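Local structure of putative short-chain dehydrogenase/reductase (Burkholderia xenovorans, 5K9Z) at residues C[42-47]-C[60-65]; C[11-16]-C[33-38]. The protein is probably an NAD- or NADP-dependent oxidoreductase of the short-chain dehydrogenase/reductase family, acting on CH-OH groups of substrates not yet identified. One frame throughout, in Å; residues are numbered along the deposited sequence.

Interaction 1: C[42-47]-C[60-65]; sequences VVLADV and RDATFA
Val42 to Asp46 and Thr63 to Ala65 run as neighbouring parallel strands, with axes 4.6 Å apart at their closest and turned 33° from each other, joined by three backbone hydrogen bonds. Thr63 N donates a hydrogen bond to Val42 O (3.1 Å), Leu44 N to Thr63 O over 2.7 Å in a nearly straight bond, and Ala65 N to Leu44 O. Val42 O also accepts a hydrogen bond from a water, which donates to Asp61 O as well and is bonded to Thr63 OG1, so the water ties the start of the second strand to the first. Of the side chains, Leu44 carries the contact to Ala62: its CG lies anti to the carbonyl carbon (chi1 -76°), and the CD1 branch touches the small methyl of Ala62, CB, at 3.6 Å. Phe64 shares this face and sends its ring, CG anti to the backbone N (chi1 170°), towards the other strand. CD1 comes within 3.3 Å of Leu44 O, and CZ within 3.4 Å of Asp46 O, so the ring meets both carbonyl oxygens obliquely; helix 49-58 packs against it through Glu49 and Gln53. On the other face, Val43 CG1 meets Ala65 CB at 4.0 Å; beta-branched valine suits an interior strand. Asp46 OD1 accepts Val47 N through its anti lone pair, and OD2 accepts Ala24 N. Strand 41-46, helix 49-58 and strand 63-66 form a beta-alpha-beta unit, and this pairing is its parallel strand contact in the Rossmann fold of the short-chain dehydrogenases.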
# COMPACT_ATOMS: atom_id res chain seq x y z
N VAL C 42 -14.05 -18.43 25.65
CA VAL C 42 -14.27 -17.12 25.06
C VAL C 42 -14.99 -16.23 26.06
O VAL C 42 -16.03 -16.61 26.62
CB VAL C 42 -15.06 -17.21 23.74
CG1 VAL C 42 -15.25 -15.82 23.15
CG2 VAL C 42 -14.34 -18.15 22.74
N VAL C 43 -14.44 -15.04 26.27
CA VAL C 43 -15.14 -13.97 26.98
C VAL C 43 -15.64 -13.02 25.91
O VAL C 43 -14.84 -12.48 25.13
CB VAL C 43 -14.22 -13.26 27.98
CG1 VAL C 43 -14.94 -12.06 28.59
CG2 VAL C 43 -13.77 -14.22 29.09
N LEU C 44 -16.96 -12.85 25.85
CA LEU C 44 -17.60 -11.99 24.86
C LEU C 44 -17.80 -10.60 25.45
O LEU C 44 -18.54 -10.43 26.43
CB LEU C 44 -18.95 -12.58 24.45
CG LEU C 44 -18.92 -13.78 23.51
CD1 LEU C 44 -18.57 -15.05 24.23
CD2 LEU C 44 -20.29 -13.88 22.90
N ALA C 45 -17.20 -9.59 24.82
CA ALA C 45 -17.30 -8.23 25.31
C ALA C 45 -18.09 -7.40 24.31
O ALA C 45 -17.81 -7.44 23.11
CB ALA C 45 -15.92 -7.61 25.53
N ASP C 46 -19.09 -6.67 24.82
CA ASP C 46 -19.92 -5.82 23.99
C ASP C 46 -20.79 -4.98 24.92
O ASP C 46 -20.86 -5.22 26.13
CB ASP C 46 -20.79 -6.64 23.03
CG ASP C 46 -21.10 -5.90 21.73
OD1 ASP C 46 -21.40 -4.70 21.78
OD2 ASP C 46 -21.03 -6.53 20.65
N VAL C 47 -21.44 -3.97 24.34
CA VAL C 47 -22.43 -3.17 25.06
C VAL C 47 -23.84 -3.69 24.82
O VAL C 47 -24.79 -3.18 25.44
CB VAL C 47 -22.33 -1.68 24.67
CG1 VAL C 47 -20.98 -1.13 25.06
CG2 VAL C 47 -22.55 -1.51 23.16
N ARG C 60 -20.42 -23.11 24.21
CA ARG C 60 -19.92 -23.84 25.37
C ARG C 60 -18.77 -23.07 26.00
O ARG C 60 -17.83 -22.66 25.30
CB ARG C 60 -19.47 -25.24 24.96
N ASP C 61 -18.84 -22.88 27.31
CA ASP C 61 -17.78 -22.27 28.12
C ASP C 61 -17.55 -20.80 27.80
O ASP C 61 -16.49 -20.26 28.12
CB ASP C 61 -16.46 -23.04 27.98
CG ASP C 61 -16.54 -24.45 28.52
OD1 ASP C 61 -17.06 -24.63 29.64
OD2 ASP C 61 -16.09 -25.37 27.81
N ALA C 62 -18.52 -20.12 27.19
CA ALA C 62 -18.41 -18.69 26.94
C ALA C 62 -19.15 -17.90 28.02
O ALA C 62 -20.11 -18.38 28.62
CB ALA C 62 -18.99 -18.34 25.56
N THR C 63 -18.66 -16.69 28.28
CA THR C 63 -19.32 -15.78 29.21
C THR C 63 -19.33 -14.39 28.58
O THR C 63 -18.51 -14.08 27.72
CB THR C 63 -18.64 -15.73 30.59
OG1 THR C 63 -17.30 -15.26 30.45
CG2 THR C 63 -18.60 -17.10 31.24
N PHE C 64 -20.28 -13.56 29.02
CA PHE C 64 -20.43 -12.20 28.52
C PHE C 64 -19.89 -11.22 29.55
O PHE C 64 -20.05 -11.42 30.76
CB PHE C 64 -21.90 -11.89 28.23
CG PHE C 64 -22.16 -10.45 27.95
CD1 PHE C 64 -21.80 -9.89 26.74
CD2 PHE C 64 -22.78 -9.64 28.90
CE1 PHE C 64 -22.04 -8.56 26.47
CE2 PHE C 64 -23.02 -8.31 28.64
CZ PHE C 64 -22.65 -7.76 27.42
N ALA C 65 -19.23 -10.16 29.08
CA ALA C 65 -18.73 -9.12 29.98
C ALA C 65 -19.01 -7.78 29.33
O ALA C 65 -18.39 -7.45 28.31
CB ALA C 65 -17.24 -9.29 30.27
O HOH W 1 -15.53 -17.63 29.53
O HOH W 2 -15.85 -20.77 24.75

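Interaction 2: C[11-16]-C[33-38]; sequences ERLKDR and RLMAQE
Glu38 OE2 is gripped chiefly by Arg12 N, 2.7 Å away in an almost straight bond that meets the oxygen nearly along its C-O axis. A weak bond from Arg12 NE at 3.5 Å and another weak one from Ser10 N add to the hold. The second carboxylate oxygen, OE1, receives Arg12 NH2 at 3.1 Å, completing the salt bridge. This NH2 approaches from above the carboxylate plane, although OE1 itself lies close to the guanidinium plane, at its edge; the two flat groups are turned 60° apart. Glutamate suits this place because its chain, turned about CB-CG (chi2 -84°), can carry the acid to a backbone N-H and a guanidinium of the same residue, and the positive charge should help to keep the buried acid ionised. Its backbone is used too: Glu38 O accepts Leu13 N at 3.0 Å, with Glu11 CA touching the same oxygen at 3.3 Å. Glu38 thus clasps the incoming chain by its carbonyl and its carboxylate. Beside these polar bonds, Leu13 has CG anti to the carbonyl carbon (chi1 -54°) and lays CD1 against Met35 CG at 3.8 Å, the two chains crossing obliquely; branched leucine and flexible methionine suit this buried apolar contact. A type II turn from Leu13 to Arg16, its central residues joined by a salt bridge from Lys14 NZ to Asp15 OD1, directs the chain into strand 17-21. Helix 225-236 covers Arg12, Leu13 and Met35 through Val233 and Ala236, and Met35 reaches on to Val42 of strand 41-46 and to Cys91 and Val93 of strand 91-94.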
# COMPACT_ATOMS: atom_id res chain seq x y z
N GLU C 11 -9.35 -28.12 16.26
CA GLU C 11 -9.23 -27.53 17.60
C GLU C 11 -7.87 -26.83 17.72
O GLU C 11 -7.02 -27.24 18.51
CB GLU C 11 -9.41 -28.58 18.69
CG GLU C 11 -10.84 -28.72 19.21
CD GLU C 11 -10.95 -29.75 20.33
OE1 GLU C 11 -10.16 -30.72 20.34
OE2 GLU C 11 -11.82 -29.57 21.21
N ARG C 12 -7.68 -25.76 16.95
CA ARG C 12 -6.41 -25.04 16.94
C ARG C 12 -6.21 -24.14 18.15
O ARG C 12 -5.10 -23.62 18.33
CB ARG C 12 -6.29 -24.22 15.65
CG ARG C 12 -5.95 -25.06 14.42
CD ARG C 12 -5.95 -24.22 13.17
NE ARG C 12 -7.29 -23.70 12.89
CZ ARG C 12 -7.57 -22.82 11.94
NH1 ARG C 12 -6.60 -22.34 11.16
NH2 ARG C 12 -8.82 -22.41 11.76
N LEU C 13 -7.24 -23.92 18.95
CA LEU C 13 -7.15 -23.05 20.12
C LEU C 13 -7.60 -23.78 21.37
O LEU C 13 -8.24 -23.20 22.26
CB LEU C 13 -7.96 -21.77 19.91
CG LEU C 13 -7.63 -20.98 18.65
CD1 LEU C 13 -8.62 -19.84 18.49
CD2 LEU C 13 -6.20 -20.45 18.69
N LYS C 14 -7.28 -25.07 21.46
CA LYS C 14 -7.75 -25.92 22.54
C LYS C 14 -7.31 -25.38 23.90
O LYS C 14 -6.11 -25.25 24.17
CB LYS C 14 -7.24 -27.35 22.33
CG LYS C 14 -7.72 -28.35 23.35
CD LYS C 14 -9.24 -28.28 23.52
CE LYS C 14 -9.73 -29.27 24.58
NZ LYS C 14 -11.13 -28.99 24.98
N ASP C 15 -8.28 -25.06 24.75
CA ASP C 15 -8.10 -24.53 26.11
C ASP C 15 -7.41 -23.18 26.14
O ASP C 15 -6.98 -22.74 27.22
CB ASP C 15 -7.34 -25.51 27.02
CG ASP C 15 -8.09 -26.80 27.23
OD1 ASP C 15 -9.33 -26.80 27.12
OD2 ASP C 15 -7.43 -27.82 27.53
N ARG C 16 -7.29 -22.50 25.01
CA ARG C 16 -6.82 -21.12 25.00
C ARG C 16 -7.96 -20.22 25.48
O ARG C 16 -9.14 -20.55 25.36
CB ARG C 16 -6.37 -20.71 23.60
CG ARG C 16 -5.35 -21.66 22.93
CD ARG C 16 -3.90 -21.24 23.14
NE ARG C 16 -2.97 -22.25 22.61
CZ ARG C 16 -2.32 -22.19 21.45
NH1 ARG C 16 -1.52 -23.18 21.10
NH2 ARG C 16 -2.44 -21.14 20.64
N ARG C 33 -17.84 -17.40 17.91
CA ARG C 33 -18.31 -18.74 17.57
C ARG C 33 -17.16 -19.63 17.10
O ARG C 33 -17.02 -20.77 17.54
CB ARG C 33 -19.38 -18.68 16.48
CG ARG C 33 -20.69 -18.10 16.91
CD ARG C 33 -21.75 -18.23 15.81
NE ARG C 33 -22.51 -16.98 15.70
CZ ARG C 33 -23.71 -16.80 16.24
NH1 ARG C 33 -24.32 -15.62 16.11
NH2 ARG C 33 -24.30 -17.78 16.92
N LEU C 34 -16.34 -19.13 16.17
CA LEU C 34 -15.32 -20.00 15.59
C LEU C 34 -14.25 -20.33 16.62
O LEU C 34 -13.78 -21.48 16.68
CB LEU C 34 -14.69 -19.36 14.35
CG LEU C 34 -13.65 -20.25 13.65
CD1 LEU C 34 -14.23 -21.60 13.28
CD2 LEU C 34 -13.07 -19.56 12.42
N MET C 35 -13.85 -19.36 17.44
CA MET C 35 -12.84 -19.64 18.45
C MET C 35 -13.35 -20.65 19.48
O MET C 35 -12.60 -21.54 19.91
CB MET C 35 -12.40 -18.35 19.13
CG MET C 35 -11.55 -17.47 18.21
SD MET C 35 -10.84 -16.06 19.09
CE MET C 35 -9.64 -15.50 17.88
N ALA C 36 -14.63 -20.55 19.85
CA ALA C 36 -15.22 -21.56 20.72
C ALA C 36 -15.22 -22.93 20.06
O ALA C 36 -14.89 -23.94 20.69
CB ALA C 36 -16.65 -21.15 21.11
N GLN C 37 -15.59 -22.98 18.78
CA GLN C 37 -15.55 -24.23 18.02
C GLN C 37 -14.13 -24.79 17.93
O GLN C 37 -13.95 -26.01 17.89
CB GLN C 37 -16.13 -23.98 16.63
CG GLN C 37 -16.20 -25.19 15.72
CD GLN C 37 -16.72 -24.82 14.35
OE1 GLN C 37 -17.60 -23.97 14.22
NE2 GLN C 37 -16.15 -25.43 13.31
N GLU C 38 -13.12 -23.92 17.88
CA GLU C 38 -11.73 -24.36 17.86
C GLU C 38 -11.21 -24.70 19.25
O GLU C 38 -10.00 -24.92 19.41
CB GLU C 38 -10.84 -23.30 17.20
CG GLU C 38 -11.13 -23.07 15.71
CD GLU C 38 -10.43 -24.06 14.77
OE1 GLU C 38 -10.73 -24.03 13.55
OE2 GLU C 38 -9.60 -24.87 15.23

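Overall arrangement
Both segments of interaction 2 precede those of interaction 1 along the chain, and the two centres lie 14 Å apart on the same side of the chain's centre. Helix 26-37, part of interaction 2, is followed by strand 41-46 of interaction 1, and the contacts touch where Val42 CG2 packs on Met35 CB at 4.1 Å and on Ala36 N. Interaction 1 pairs strands of one beta-alpha-beta unit, adding 63-66, the strand outermost within this chain, to the parallel sheet; interaction 2 secures the helix end of the unit before it, fastening there the segment that leads into strand 17-21. Both belong to the Rossmann half that in this family probably binds the dinucleotide cofactor.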